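PDB 4IQN: putative cytoplasmic protein from Salmonella enterica subsp. enterica serovar Typhimurium, which is of unknown function but belongs to the DUF5066 family and may be a secreted effector. Local coordinates for residues 137-142 with 159-164; 94-99 with 114-119; 46-51 with 84-89; 4-9 with 190-195. All coordinates share one frame; numbering follows the deposited sequence. Where two conformers were deposited one is given.

How the interactions relate
All four contacts lack a hydrogen bond between their two segments and rest on side-chain packing, yet they differ in depth. Interaction 2 is wholly buried, helix 93-99 meeting a loop, whereas interactions 1, 3 and 4 are partly buried. Interaction 1 gathers aromatic rings from two strands of the four-stranded sheet and lies nearest the centre of the chain. It touches each of the others: Phe159 meets Trp116, Ile140 meets Thr49, and Ser164 packs on Trp192. Helix 190-207 supplies one side of interaction 4 and covers interaction 1 through Leu207. Interaction 3 joins strand 48-49 and the residues after it to strand 86-87 through aliphatic groups. Interaction 4 pairs an isoleucine-indole contact with the amide of an exposed glutamine.

Interaction 1: residues 137-142 with 159-164; sequences FIYITE and FWLAES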
loop_
_atom_site.group_PDB
_atom_site.type_symbol
_atom_site.label_atom_id
_atom_site.label_comp_id
_atom_site.label_asym_id
_atom_site.label_seq_id
_atom_site.Cartn_x
_atom_site.Cartn_y
_atom_site.Cartn_z
ATOM N N PHE A 137 0.111 1.543 -2.378
ATOM C CA PHE A 137 -0.474 1.689 -1.031
ATOM C C PHE A 137 -1.516 0.608 -0.833
ATOM O O PHE A 137 -2.207 0.190 -1.758
ATOM C CB PHE A 137 -1.194 3.024 -0.843
ATOM C CG PHE A 137 -0.438 4.224 -1.289
ATOM C CD1 PHE A 137 0.382 4.929 -0.421
ATOM C CD2 PHE A 137 -0.563 4.695 -2.586
ATOM C CE1 PHE A 137 1.084 6.039 -0.830
ATOM C CE2 PHE A 137 0.106 5.807 -2.990
ATOM C CZ PHE A 137 0.946 6.486 -2.133
ATOM N N ILE A 138 -1.642 0.146 0.396
ATOM C CA ILE A 138 -2.781 -0.584 0.790
ATOM C C ILE A 138 -3.818 0.464 1.184
ATOM O O ILE A 138 -3.523 1.378 1.989
ATOM C CB ILE A 138 -2.483 -1.560 1.954
ATOM C CG1 ILE A 138 -1.256 -2.436 1.670
ATOM C CG2 ILE A 138 -3.667 -2.452 2.180
ATOM C CD1 ILE A 138 -0.935 -3.356 2.840
ATOM N N TYR A 139 -5.005 0.326 0.615
ATOM C CA TYR A 139 -6.082 1.320 0.745
ATOM C C TYR A 139 -7.016 0.841 1.824
ATOM O O TYR A 139 -7.774 -0.104 1.609
ATOM C CB TYR A 139 -6.830 1.441 -0.605
ATOM C CG TYR A 139 -7.517 2.751 -0.839
ATOM C CD1 TYR A 139 -6.791 3.939 -0.926
ATOM C CD2 TYR A 139 -8.902 2.824 -1.002
ATOM C CE1 TYR A 139 -7.435 5.172 -1.147
ATOM C CE2 TYR A 139 -9.542 4.063 -1.227
ATOM C CZ TYR A 139 -8.806 5.229 -1.293
ATOM O OH TYR A 139 -9.440 6.464 -1.515
ATOM N N ILE A 140 -6.957 1.473 3.009
ATOM C CA ILE A 140 -7.620 0.917 4.181
ATOM C C ILE A 140 -9.098 1.344 4.246
ATOM O O ILE A 140 -9.444 2.324 4.881
ATOM C CB ILE A 140 -6.893 1.334 5.450
ATOM C CG1 ILE A 140 -5.405 1.016 5.385
ATOM C CG2 ILE A 140 -7.529 0.677 6.694
ATOM C CD1 ILE A 140 -5.022 -0.450 5.170
ATOM N N THR A 141 -9.948 0.613 3.536
ATOM C CA THR A 141 -11.369 0.859 3.491
ATOM C C THR A 141 -12.031 -0.303 4.193
ATOM O O THR A 141 -12.171 -0.274 5.422
ATOM C CB THR A 141 -11.864 1.035 2.055
ATOM O OG1 THR A 141 -11.324 -0.013 1.269
ATOM C CG2 THR A 141 -11.378 2.346 1.495
ATOM N N GLU A 142 -12.372 -1.350 3.462
ATOM C CA GLU A 142 -13.089 -2.490 4.041
ATOM C C GLU A 142 -12.373 -3.727 3.548
ATOM O O GLU A 142 -11.919 -3.758 2.396
ATOM C CB GLU A 142 -14.568 -2.527 3.607
ATOM C CG GLU A 142 -15.408 -1.311 3.977
ATOM C CD GLU A 142 -15.572 -1.135 5.497
ATOM O OE1 GLU A 142 -15.516 -2.158 6.222
ATOM O OE2 GLU A 142 -15.754 0.024 5.984
ATOM N N PHE A 159 -3.696 9.045 -9.177
ATOM C CA PHE A 159 -3.887 8.103 -8.052
ATOM C C PHE A 159 -5.094 7.247 -8.376
ATOM O O PHE A 159 -6.133 7.791 -8.716
ATOM C CB PHE A 159 -4.140 8.923 -6.764
ATOM C CG PHE A 159 -4.309 8.092 -5.515
ATOM C CD1 PHE A 159 -5.438 7.330 -5.322
ATOM C CD2 PHE A 159 -3.341 8.120 -4.523
ATOM C CE1 PHE A 159 -5.599 6.564 -4.176
ATOM C CE2 PHE A 159 -3.487 7.359 -3.386
ATOM C CZ PHE A 159 -4.615 6.583 -3.208
ATOM N N TRP A 160 -4.966 5.923 -8.334
ATOM C CA TRP A 160 -6.061 5.023 -8.691
ATOM C C TRP A 160 -6.037 3.676 -7.973
ATOM O O TRP A 160 -4.993 3.217 -7.557
ATOM C CB TRP A 160 -6.071 4.753 -10.219
ATOM C CG TRP A 160 -4.901 3.958 -10.735
ATOM C CD1 TRP A 160 -4.900 2.623 -11.056
ATOM C CD2 TRP A 160 -3.592 4.446 -11.076
ATOM N NE1 TRP A 160 -3.673 2.256 -11.540
ATOM C CE2 TRP A 160 -2.849 3.338 -11.557
ATOM C CE3 TRP A 160 -2.957 5.685 -10.976
ATOM C CZ2 TRP A 160 -1.523 3.433 -11.922
ATOM C CZ3 TRP A 160 -1.626 5.790 -11.377
ATOM C CH2 TRP A 160 -0.934 4.665 -11.862
ATOM N N LEU A 161 -7.200 3.056 -7.855
ATOM C CA LEU A 161 -7.301 1.684 -7.340
ATOM C C LEU A 161 -6.849 0.719 -8.424
ATOM O O LEU A 161 -7.268 0.810 -9.588
ATOM C CB LEU A 161 -8.683 1.316 -6.916
ATOM C CG LEU A 161 -9.117 1.413 -5.480
ATOM C CD1 LEU A 161 -10.152 0.317 -5.316
ATOM C CD2 LEU A 161 -8.053 1.350 -4.408
ATOM N N ALA A 162 -5.992 -0.182 -8.023
ATOM C CA ALA A 162 -5.311 -1.064 -8.943
ATOM C C ALA A 162 -5.575 -2.562 -8.586
ATOM O O ALA A 162 -6.730 -3.030 -8.715
ATOM C CB ALA A 162 -3.859 -0.662 -9.002
ATOM N N GLU A 163 -4.561 -3.311 -8.143
ATOM C CA GLU A 163 -4.733 -4.701 -7.777
ATOM C C GLU A 163 -5.811 -4.911 -6.694
ATOM O O GLU A 163 -6.087 -4.005 -5.873
ATOM C CB GLU A 163 -3.409 -5.306 -7.326
ATOM C CG GLU A 163 -2.331 -5.486 -8.386
ATOM C CD GLU A 163 -1.449 -4.275 -8.672
ATOM O OE1 GLU A 163 -1.732 -3.135 -8.248
ATOM O OE2 GLU A 163 -0.409 -4.469 -9.363
ATOM N N SER A 164 -6.402 -6.098 -6.730
ATOM C CA SER A 164 -7.473 -6.495 -5.834
ATOM C C SER A 164 -6.951 -6.485 -4.383
ATOM O O SER A 164 -7.717 -6.160 -3.484
ATOM C CB SER A 164 -8.025 -7.872 -6.150
ATOM O OG SER A 164 -7.041 -8.899 -6.087
#
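Strands 137-140 and 159-161 pass with their axes 9.5 Å apart at 68°, too far for backbone pairing, and Tyr139 and Leu161 are the nearest pair of CA atoms. Side chains bridge the gap. The Phe159 ring reaches both aromatic residues of the other strand: its CE2 lies 3.9 Å from CE2 of Phe137, and its CZ lies 3.8 Å from CE1 of Tyr139. The two phenylalanine planes lie at 23° but are offset, little of one face covering the other; the Tyr139 plane is turned 54° from that of Phe159. With CG of Tyr139 anti to the backbone N, its ring also meets Leu161, whose CD2 comes to 3.8 Å from CD2 of Tyr139. Broad apolar rings suit strands this far apart, while the tyrosine hydroxyl finds a polar partner in Glu210. Strand 151-155 runs between the two strands in the antiparallel sheet, with Ala152 touching Phe159, and Leu207 of helix 190-207 covers Tyr139 and Leu161.

Interaction 2: residues 94-99 with 114-119; sequences EEAYYG and PVWSND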
loop_
_atom_site.group_PDB
_atom_site.type_symbol
_atom_site.label_atom_id
_atom_site.label_comp_id
_atom_site.label_asym_id
_atom_site.label_seq_id
_atom_site.Cartn_x
_atom_site.Cartn_y
_atom_site.Cartn_z
ATOM N N GLU A 94 4.374 13.734 -0.167
ATOM C CA GLU A 94 5.713 13.799 -0.788
ATOM C C GLU A 94 5.663 13.296 -2.218
ATOM O O GLU A 94 6.215 13.937 -3.143
ATOM C CB GLU A 94 6.786 13.056 0.021
ATOM C CG GLU A 94 7.259 13.853 1.247
ATOM C CD GLU A 94 8.278 13.131 2.149
ATOM O OE1 GLU A 94 8.589 11.935 1.908
ATOM O OE2 GLU A 94 8.766 13.770 3.121
ATOM N N GLU A 95 4.979 12.178 -2.401
ATOM C CA GLU A 95 4.779 11.601 -3.735
ATOM C C GLU A 95 4.036 12.593 -4.623
ATOM O O GLU A 95 4.399 12.789 -5.766
ATOM C CB GLU A 95 4.004 10.287 -3.631
ATOM C CG GLU A 95 4.790 9.141 -2.996
ATOM C CD GLU A 95 4.783 9.083 -1.442
ATOM O OE1 GLU A 95 4.243 10.012 -0.777
ATOM O OE2 GLU A 95 5.335 8.067 -0.911
ATOM N N ALA A 96 3.021 13.252 -4.069
ATOM C CA ALA A 96 2.251 14.273 -4.813
ATOM C C ALA A 96 3.071 15.491 -5.203
ATOM O O ALA A 96 2.960 16.018 -6.317
ATOM C CB ALA A 96 1.037 14.722 -3.991
ATOM N N TYR A 97 3.884 15.943 -4.265
ATOM C CA TYR A 97 4.765 17.062 -4.462
ATOM C C TYR A 97 5.800 16.785 -5.558
ATOM O O TYR A 97 5.979 17.587 -6.499
ATOM C CB TYR A 97 5.457 17.346 -3.154
ATOM C CG TYR A 97 6.025 18.714 -3.010
ATOM C CD1 TYR A 97 5.198 19.823 -3.036
ATOM C CD2 TYR A 97 7.366 18.903 -2.809
ATOM C CE1 TYR A 97 5.699 21.094 -2.853
ATOM C CE2 TYR A 97 7.892 20.177 -2.634
ATOM C CZ TYR A 97 7.047 21.277 -2.657
ATOM O OH TYR A 97 7.506 22.573 -2.489
ATOM N N TYR A 98 6.448 15.630 -5.455
ATOM C CA TYR A 98 7.384 15.179 -6.503
ATOM C C TYR A 98 6.632 14.995 -7.845
ATOM O O TYR A 98 7.207 15.215 -8.924
ATOM C CB TYR A 98 8.129 13.894 -6.058
ATOM C CG TYR A 98 8.624 13.096 -7.210
ATOM C CD1 TYR A 98 9.850 13.407 -7.823
ATOM C CD2 TYR A 98 7.856 12.053 -7.755
ATOM C CE1 TYR A 98 10.312 12.695 -8.922
ATOM C CE2 TYR A 98 8.313 11.329 -8.854
ATOM C CZ TYR A 98 9.536 11.657 -9.432
ATOM O OH TYR A 98 9.973 10.962 -10.493
ATOM N N GLY A 99 5.366 14.602 -7.788
ATOM C CA GLY A 99 4.575 14.316 -8.985
ATOM C C GLY A 99 4.363 15.502 -9.916
ATOM O O GLY A 99 4.238 15.334 -11.118
ATOM N N PRO A 114 -1.354 21.567 3.330
ATOM C CA PRO A 114 -1.532 20.313 2.624
ATOM C C PRO A 114 -1.360 20.272 1.133
ATOM O O PRO A 114 -1.904 21.131 0.434
ATOM C CB PRO A 114 -2.958 19.912 3.005
ATOM C CG PRO A 114 -3.672 21.210 3.121
ATOM C CD PRO A 114 -2.661 22.174 3.682
ATOM N N VAL A 115 -0.613 19.273 0.661
ATOM C CA VAL A 115 -0.427 19.104 -0.782
ATOM C C VAL A 115 -1.597 18.313 -1.377
ATOM O O VAL A 115 -2.219 18.737 -2.358
ATOM C CB VAL A 115 0.920 18.450 -1.088
ATOM C CG1 VAL A 115 1.050 18.160 -2.587
ATOM C CG2 VAL A 115 2.053 19.379 -0.696
ATOM N N TRP A 116 -1.874 17.158 -0.798
ATOM C CA TRP A 116 -2.991 16.309 -1.176
ATOM C C TRP A 116 -4.204 16.653 -0.358
ATOM O O TRP A 116 -4.089 17.329 0.665
ATOM C CB TRP A 116 -2.624 14.852 -0.938
ATOM C CG TRP A 116 -3.312 13.872 -1.792
ATOM C CD1 TRP A 116 -4.171 12.909 -1.399
ATOM C CD2 TRP A 116 -3.176 13.722 -3.238
ATOM N NE1 TRP A 116 -4.571 12.157 -2.482
ATOM C CE2 TRP A 116 -3.988 12.656 -3.617
ATOM C CE3 TRP A 116 -2.434 14.392 -4.208
ATOM C CZ2 TRP A 116 -4.082 12.217 -4.953
ATOM C CZ3 TRP A 116 -2.547 13.995 -5.516
ATOM C CH2 TRP A 116 -3.364 12.908 -5.879
ATOM N N SER A 117 -5.368 16.218 -0.818
ATOM C CA SER A 117 -6.623 16.423 -0.109
ATOM C C SER A 117 -6.518 15.936 1.328
ATOM O O SER A 117 -5.833 14.971 1.613
ATOM C CB SER A 117 -7.746 15.660 -0.791
ATOM O OG SER A 117 -8.957 15.767 -0.054
ATOM N N ASN A 118 -7.174 16.651 2.223
ATOM C CA ASN A 118 -7.285 16.220 3.636
ATOM C C ASN A 118 -8.742 16.019 4.017
ATOM O O ASN A 118 -9.116 16.157 5.176
ATOM C CB ASN A 118 -6.617 17.229 4.578
ATOM C CG ASN A 118 -7.155 18.642 4.449
ATOM O OD1 ASN A 118 -8.084 18.939 3.693
ATOM N ND2 ASN A 118 -6.583 19.527 5.229
ATOM N N ASP A 119 -9.581 15.705 3.039
ATOM C CA ASP A 119 -10.991 15.498 3.317
ATOM C C ASP A 119 -11.143 14.481 4.466
ATOM O O ASP A 119 -10.456 13.461 4.490
ATOM C CB ASP A 119 -11.729 15.011 2.083
ATOM C CG ASP A 119 -13.217 14.940 2.286
ATOM O OD1 ASP A 119 -13.733 13.999 2.911
ATOM O OD2 ASP A 119 -13.896 15.845 1.794
#
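This is a buried apolar contact between helix 93-99 and the loop leading to strand 124-128, where Ala96 and Tyr97 meet Val115, and Ala96 also meets Trp116. The methyl of Ala96 touches two neighbours: its CB is 3.5 Å from CE3 of Trp116 and 3.7 Å from CG1 of Val115. So small a side chain lets the loop come close. Val115 divides its branches between the helix residues. CG1, anti to the backbone N (chi1 175°), goes to Ala96, while CG2 meets the Tyr97 ring, 3.9 Å from its CD1. Phe216 of helix 214-217 packs on both Tyr97 and Val115, and Tyr212 meets Trp116 edge-to-face. The polar ends turn elsewhere: Tyr97 OH bonds to the carbonyl of Ile107, and Trp116 NE1 to Glu210. Between residues 94-99 and 114-119 the attraction is therefore dispersion and the exclusion of water, while Asp93, at the start of the same helix, adds a polar tie by accepting from the backbone N of Trp116.

Interaction 3: residues 46-51 with 84-89; sequences TETTEL and EGVIHS
Thr48 meets Val86, and Leu51 meets Ile87, in two aliphatic contacts that join residues 46-51 to 84-89. In the first, methyl touches methyl: CG2 of Thr48 lies 3.9 Å from CG1 of Val86, the two side chains crossing at about a right angle. Thr48 has its methyl anti to the carbonyl carbon, while its OG1 is flanked by the backbone N on one side and the carbonyl carbon on the other (chi1 65°). A threonine suits this partly exposed place because its methyl can pack on valine while its hydroxyl bonds to Arg36. In the second contact, the long arm of Ile87 ends in the fork of Leu51, its CD1 standing 3.9 Å from both CD1 and CD2 of the leucine. Both residues are buried, and branched aliphatic chains fill such a place without bringing in a polar group.

Polar bonds lie outside the direct contact. The hydroxyl of Thr49 makes a weak bond to OE1 of its neighbour Glu50, whose other oxygen, OE2, forms a salt bridge with Arg36. Backbone bonds run to the intervening strand: Thr49 pairs with Val37, and Ile87 with Arg36 and Arg38. Thr48 and Val86 thus meet across strand 36-38, antiparallel to 48-49 and parallel to 86-87, as expected of outer strands in a three-stranded mixed sheet with order 2-1-3.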
loop_
_atom_site.group_PDB
_atom_site.type_symbol
_atom_site.label_atom_id
_atom_site.label_comp_id
_atom_site.label_asym_id
_atom_site.label_seq_id
_atom_site.Cartn_x
_atom_site.Cartn_y
_atom_site.Cartn_z
ATOM N N THR A 46 -8.622 8.668 16.005
ATOM C CA THR A 46 -7.902 7.518 16.581
ATOM C C THR A 46 -8.558 6.149 16.298
ATOM O O THR A 46 -8.099 5.132 16.810
ATOM C CB THR A 46 -7.749 7.683 18.101
ATOM O OG1 THR A 46 -9.047 7.700 18.670
ATOM C CG2 THR A 46 -7.064 9.005 18.445
ATOM N N GLU A 47 -9.637 6.112 15.514
ATOM C CA GLU A 47 -10.299 4.857 15.227
ATOM C C GLU A 47 -9.351 3.939 14.502
ATOM O O GLU A 47 -8.645 4.359 13.590
ATOM C CB GLU A 47 -11.594 5.052 14.445
ATOM C CG GLU A 47 -12.338 3.742 14.173
ATOM C CD GLU A 47 -13.716 3.941 13.541
ATOM O OE1 GLU A 47 -14.173 5.107 13.427
ATOM O OE2 GLU A 47 -14.344 2.919 13.158
ATOM N N THR A 48 -9.346 2.679 14.898
ATOM C CA THR A 48 -8.494 1.682 14.247
ATOM C C THR A 48 -9.344 0.555 13.684
ATOM O O THR A 48 -10.561 0.452 13.977
ATOM C CB THR A 48 -7.469 1.097 15.234
ATOM O OG1 THR A 48 -8.166 0.380 16.243
ATOM C CG2 THR A 48 -6.647 2.190 15.915
ATOM N N THR A 49 -8.704 -0.276 12.862
ATOM C CA THR A 49 -9.340 -1.418 12.250
ATOM C C THR A 49 -8.280 -2.509 12.053
ATOM O O THR A 49 -7.128 -2.337 12.487
ATOM C CB THR A 49 -9.997 -0.993 10.917
ATOM O OG1 THR A 49 -10.826 -2.049 10.447
ATOM C CG2 THR A 49 -8.933 -0.607 9.833
ATOM N N GLU A 50 -8.656 -3.613 11.401
ATOM C CA GLU A 50 -7.779 -4.799 11.272
ATOM C C GLU A 50 -6.774 -4.666 10.137
ATOM O O GLU A 50 -7.078 -4.049 9.097
ATOM C CB GLU A 50 -8.613 -6.066 11.024
ATOM C CG GLU A 50 -9.487 -6.515 12.200
ATOM C CD GLU A 50 -10.791 -5.735 12.342
ATOM O OE1 GLU A 50 -11.389 -5.309 11.317
ATOM O OE2 GLU A 50 -11.228 -5.550 13.508
ATOM N N LEU A 51 -5.598 -5.259 10.334
ATOM C CA LEU A 51 -4.624 -5.394 9.254
ATOM C C LEU A 51 -5.175 -6.380 8.230
ATOM O O LEU A 51 -6.013 -7.242 8.576
ATOM C CB LEU A 51 -3.276 -5.920 9.760
ATOM C CG LEU A 51 -2.230 -4.909 10.128
ATOM C CD1 LEU A 51 -2.701 -4.076 11.319
ATOM C CD2 LEU A 51 -0.936 -5.592 10.453
ATOM N N GLU A 84 1.793 1.150 20.985
ATOM C CA GLU A 84 0.583 0.391 21.249
ATOM C C GLU A 84 0.364 -0.650 20.150
ATOM O O GLU A 84 -0.529 -1.492 20.235
ATOM C CB GLU A 84 -0.578 1.379 21.299
ATOM C CG GLU A 84 -0.416 2.401 22.428
ATOM C CD GLU A 84 -0.867 1.820 23.725
ATOM O OE1 GLU A 84 -2.008 1.310 23.749
ATOM O OE2 GLU A 84 -0.103 1.853 24.688
ATOM N N GLY A 85 1.220 -0.619 19.141
ATOM C CA GLY A 85 1.068 -1.493 17.967
ATOM C C GLY A 85 0.137 -0.976 16.873
ATOM O O GLY A 85 -0.251 -1.732 15.993
ATOM N N VAL A 86 -0.216 0.305 16.920
ATOM C CA VAL A 86 -1.073 0.885 15.921
ATOM C C VAL A 86 -0.223 1.426 14.779
ATOM O O VAL A 86 0.678 2.218 15.009
ATOM C CB VAL A 86 -1.941 2.037 16.502
ATOM C CG1 VAL A 86 -2.783 2.685 15.403
ATOM C CG2 VAL A 86 -2.846 1.517 17.616
ATOM N N ILE A 87 -0.540 0.991 13.553
ATOM C CA ILE A 87 0.066 1.543 12.337
ATOM C C ILE A 87 -0.661 2.832 11.995
ATOM O O ILE A 87 -1.840 2.800 11.650
ATOM C CB ILE A 87 -0.058 0.567 11.151
ATOM C CG1 ILE A 87 0.639 -0.771 11.479
ATOM C CG2 ILE A 87 0.537 1.197 9.912
ATOM C CD1 ILE A 87 0.408 -1.902 10.487
ATOM N N HIS A 88 0.038 3.957 12.114
ATOM C CA HIS A 88 -0.547 5.265 11.786
ATOM C C HIS A 88 -0.601 5.392 10.253
ATOM O O HIS A 88 0.168 4.759 9.556
ATOM C CB HIS A 88 0.263 6.383 12.407
ATOM C CG HIS A 88 0.115 6.458 13.898
ATOM N ND1 HIS A 88 -0.441 7.541 14.536
ATOM C CD2 HIS A 88 0.396 5.554 14.863
ATOM C CE1 HIS A 88 -0.469 7.311 15.839
ATOM N NE2 HIS A 88 0.027 6.108 16.060
ATOM N N SER A 89 -1.564 6.158 9.763
ATOM C CA SER A 89 -1.738 6.328 8.340
ATOM C C SER A 89 -0.535 7.017 7.705
ATOM O O SER A 89 0.123 7.867 8.275
ATOM C CB SER A 89 -3.062 7.073 7.983
ATOM O OG SER A 89 -3.203 7.190 6.548
#

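Interaction 4: residues 4-9 with 190-195; sequences MDISLT and PQWKAQ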
loop_
_atom_site.group_PDB
_atom_site.type_symbol
_atom_site.label_atom_id
_atom_site.label_comp_id
_atom_site.label_asym_id
_atom_site.label_seq_id
_atom_site.Cartn_x
_atom_site.Cartn_y
_atom_site.Cartn_z
HETATM N N MSE A 4 -5.568 -22.394 -11.034
HETATM C CA MSE A 4 -4.358 -21.986 -10.271
HETATM C C MSE A 4 -4.629 -21.721 -8.803
HETATM O O MSE A 4 -5.649 -21.131 -8.460
HETATM C CB MSE A 4 -3.697 -20.713 -10.838
HETATM C CG MSE A 4 -2.476 -20.345 -9.992
HETATM SE SE MSE A 4 -1.324 -19.007 -10.870
HETATM C CE MSE A 4 -0.080 -18.718 -9.365
ATOM N N ASP A 5 -3.694 -22.119 -7.936
ATOM C CA ASP A 5 -3.857 -21.974 -6.490
ATOM C C ASP A 5 -3.196 -20.682 -6.002
ATOM O O ASP A 5 -1.954 -20.556 -6.041
ATOM C CB ASP A 5 -3.275 -23.189 -5.759
ATOM C CG ASP A 5 -4.080 -23.566 -4.502
ATOM O OD1 ASP A 5 -5.278 -23.203 -4.399
ATOM O OD2 ASP A 5 -3.516 -24.241 -3.614
ATOM N N ILE A 6 -4.030 -19.742 -5.530
ATOM C CA ILE A 6 -3.582 -18.380 -5.204
ATOM C C ILE A 6 -3.828 -17.969 -3.747
ATOM O O ILE A 6 -3.958 -16.748 -3.398
ATOM C CB ILE A 6 -4.144 -17.361 -6.196
ATOM C CG1 ILE A 6 -5.613 -17.636 -6.492
ATOM C CG2 ILE A 6 -3.332 -17.429 -7.492
ATOM C CD1 ILE A 6 -6.573 -17.113 -5.446
ATOM N N SER A 7 -3.845 -18.989 -2.899
ATOM C CA SER A 7 -3.993 -18.805 -1.461
ATOM C C SER A 7 -2.830 -18.027 -0.838
ATOM O O SER A 7 -1.719 -17.960 -1.343
ATOM C CB SER A 7 -4.078 -20.167 -0.767
ATOM O OG SER A 7 -2.820 -20.834 -0.836
ATOM N N LEU A 8 -3.096 -17.456 0.318
ATOM C CA LEU A 8 -2.048 -16.824 1.064
ATOM C C LEU A 8 -0.920 -17.819 1.452
ATOM O O LEU A 8 0.273 -17.492 1.393
ATOM C CB LEU A 8 -2.679 -16.142 2.276
ATOM C CG LEU A 8 -1.774 -15.314 3.122
ATOM C CD1 LEU A 8 -0.963 -14.332 2.288
ATOM C CD2 LEU A 8 -2.671 -14.639 4.161
ATOM N N THR A 9 -1.292 -19.048 1.797
ATOM C CA THR A 9 -0.310 -20.067 2.209
ATOM C C THR A 9 0.658 -20.337 1.071
ATOM O O THR A 9 1.882 -20.379 1.276
ATOM C CB THR A 9 -0.987 -21.384 2.641
ATOM O OG1 THR A 9 -1.672 -21.171 3.875
ATOM C CG2 THR A 9 0.040 -22.488 2.860
ATOM N N PRO A 190 -10.322 -14.478 -12.912
ATOM C CA PRO A 190 -11.634 -13.821 -12.838
ATOM C C PRO A 190 -11.969 -13.411 -11.435
ATOM O O PRO A 190 -12.636 -12.405 -11.243
ATOM C CB PRO A 190 -12.608 -14.864 -13.355
ATOM C CG PRO A 190 -11.844 -16.119 -13.467
ATOM C CD PRO A 190 -10.412 -15.771 -13.612
ATOM N N GLN A 191 -11.489 -14.164 -10.454
ATOM C CA GLN A 191 -11.849 -13.773 -9.065
ATOM C C GLN A 191 -11.198 -12.476 -8.646
ATOM O O GLN A 191 -11.793 -11.697 -7.840
ATOM C CB GLN A 191 -11.611 -14.920 -8.059
ATOM C CG GLN A 191 -10.189 -15.363 -7.955
ATOM C CD GLN A 191 -9.839 -16.556 -8.871
ATOM O OE1 GLN A 191 -10.256 -16.662 -10.074
ATOM N NE2 GLN A 191 -9.037 -17.466 -8.303
ATOM N N TRP A 192 -9.985 -12.220 -9.144
ATOM C CA TRP A 192 -9.333 -10.939 -8.934
ATOM C C TRP A 192 -10.044 -9.803 -9.621
ATOM O O TRP A 192 -10.284 -8.758 -9.004
ATOM C CB TRP A 192 -7.863 -10.981 -9.301
ATOM C CG TRP A 192 -7.001 -11.815 -8.361
ATOM C CD1 TRP A 192 -7.308 -12.210 -7.066
ATOM C CD2 TRP A 192 -5.677 -12.268 -8.608
ATOM N NE1 TRP A 192 -6.254 -12.883 -6.523
ATOM C CE2 TRP A 192 -5.246 -12.960 -7.449
ATOM C CE3 TRP A 192 -4.824 -12.236 -9.733
ATOM C CZ2 TRP A 192 -3.978 -13.531 -7.344
ATOM C CZ3 TRP A 192 -3.595 -12.817 -9.632
ATOM C CH2 TRP A 192 -3.180 -13.493 -8.448
ATOM N N LYS A 193 -10.395 -9.977 -10.902
ATOM C CA LYS A 193 -11.138 -8.925 -11.607
ATOM C C LYS A 193 -12.463 -8.612 -10.898
ATOM O O LYS A 193 -12.842 -7.439 -10.759
ATOM C CB LYS A 193 -11.341 -9.239 -13.132
ATOM C CG LYS A 193 -11.382 -7.935 -14.004
ATOM C CD LYS A 193 -9.969 -7.485 -14.490
ATOM C CE LYS A 193 -9.668 -5.964 -14.608
ATOM N NZ LYS A 193 -10.528 -5.032 -15.440
ATOM N N ALA A 194 -13.148 -9.644 -10.454
ATOM C CA ALA A 194 -14.434 -9.508 -9.757
ATOM C C ALA A 194 -14.263 -8.723 -8.454
ATOM O O ALA A 194 -15.094 -7.894 -8.141
ATOM C CB ALA A 194 -15.030 -10.848 -9.457
ATOM N N GLN A 195 -13.189 -8.982 -7.718
ATOM C CA GLN A 195 -12.947 -8.227 -6.484
ATOM C C GLN A 195 -12.561 -6.769 -6.787
ATOM O O GLN A 195 -13.001 -5.842 -6.083
ATOM C CB GLN A 195 -11.921 -8.914 -5.605
ATOM C CG GLN A 195 -11.764 -8.276 -4.252
ATOM C CD GLN A 195 -13.027 -8.445 -3.420
ATOM O OE1 GLN A 195 -13.494 -9.561 -3.225
ATOM N NE2 GLN A 195 -13.592 -7.348 -2.947
#
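Ile6 points toward the first turn of helix 190-207 and touches Gln191 and Trp192 with different branches. Its CG2 methyl lies 4.0 Å from CZ2 of Trp192, with CH2 of the same indole only slightly farther, at 4.1 Å. Isoleucine and tryptophan run alongside each other head to tail, the methyl approaching the six-membered part of the indole obliquely. The other branch of Ile6 sets out with CG1 flanked by both the backbone N and the carbonyl carbon (chi1 43°), carrying its CD1 to 3.8 Å from NE2 of Gln191. Ile6 and Gln191 reach out to meet each other. The glutamine chain bends at chi2 (-94°), bringing its amide nitrogen beside the aliphatic arm in a van der Waals contact.

A beta-branched isoleucine suits this place, since its two arms can serve two neighbours at once. Trp192 offers a broad surface in a buried position, whereas the exposed Gln191 can place its amide on the solvent-facing side. Tyr171 of helix 166-174 also touches Ile6, and Leu189 lies beside it, so the residue packs against several parts of the fold. Just beyond it, Ser7 caps the start of helix 8-18 through its OG, which accepts from the backbone N of Asn10. Between residues 4-9 and 190-195 themselves, the chemistry implies attachment by hydrophobic burial of Ile6 on the indole, supplemented by a nonbonded amide contact and without directional hydrogen bonds.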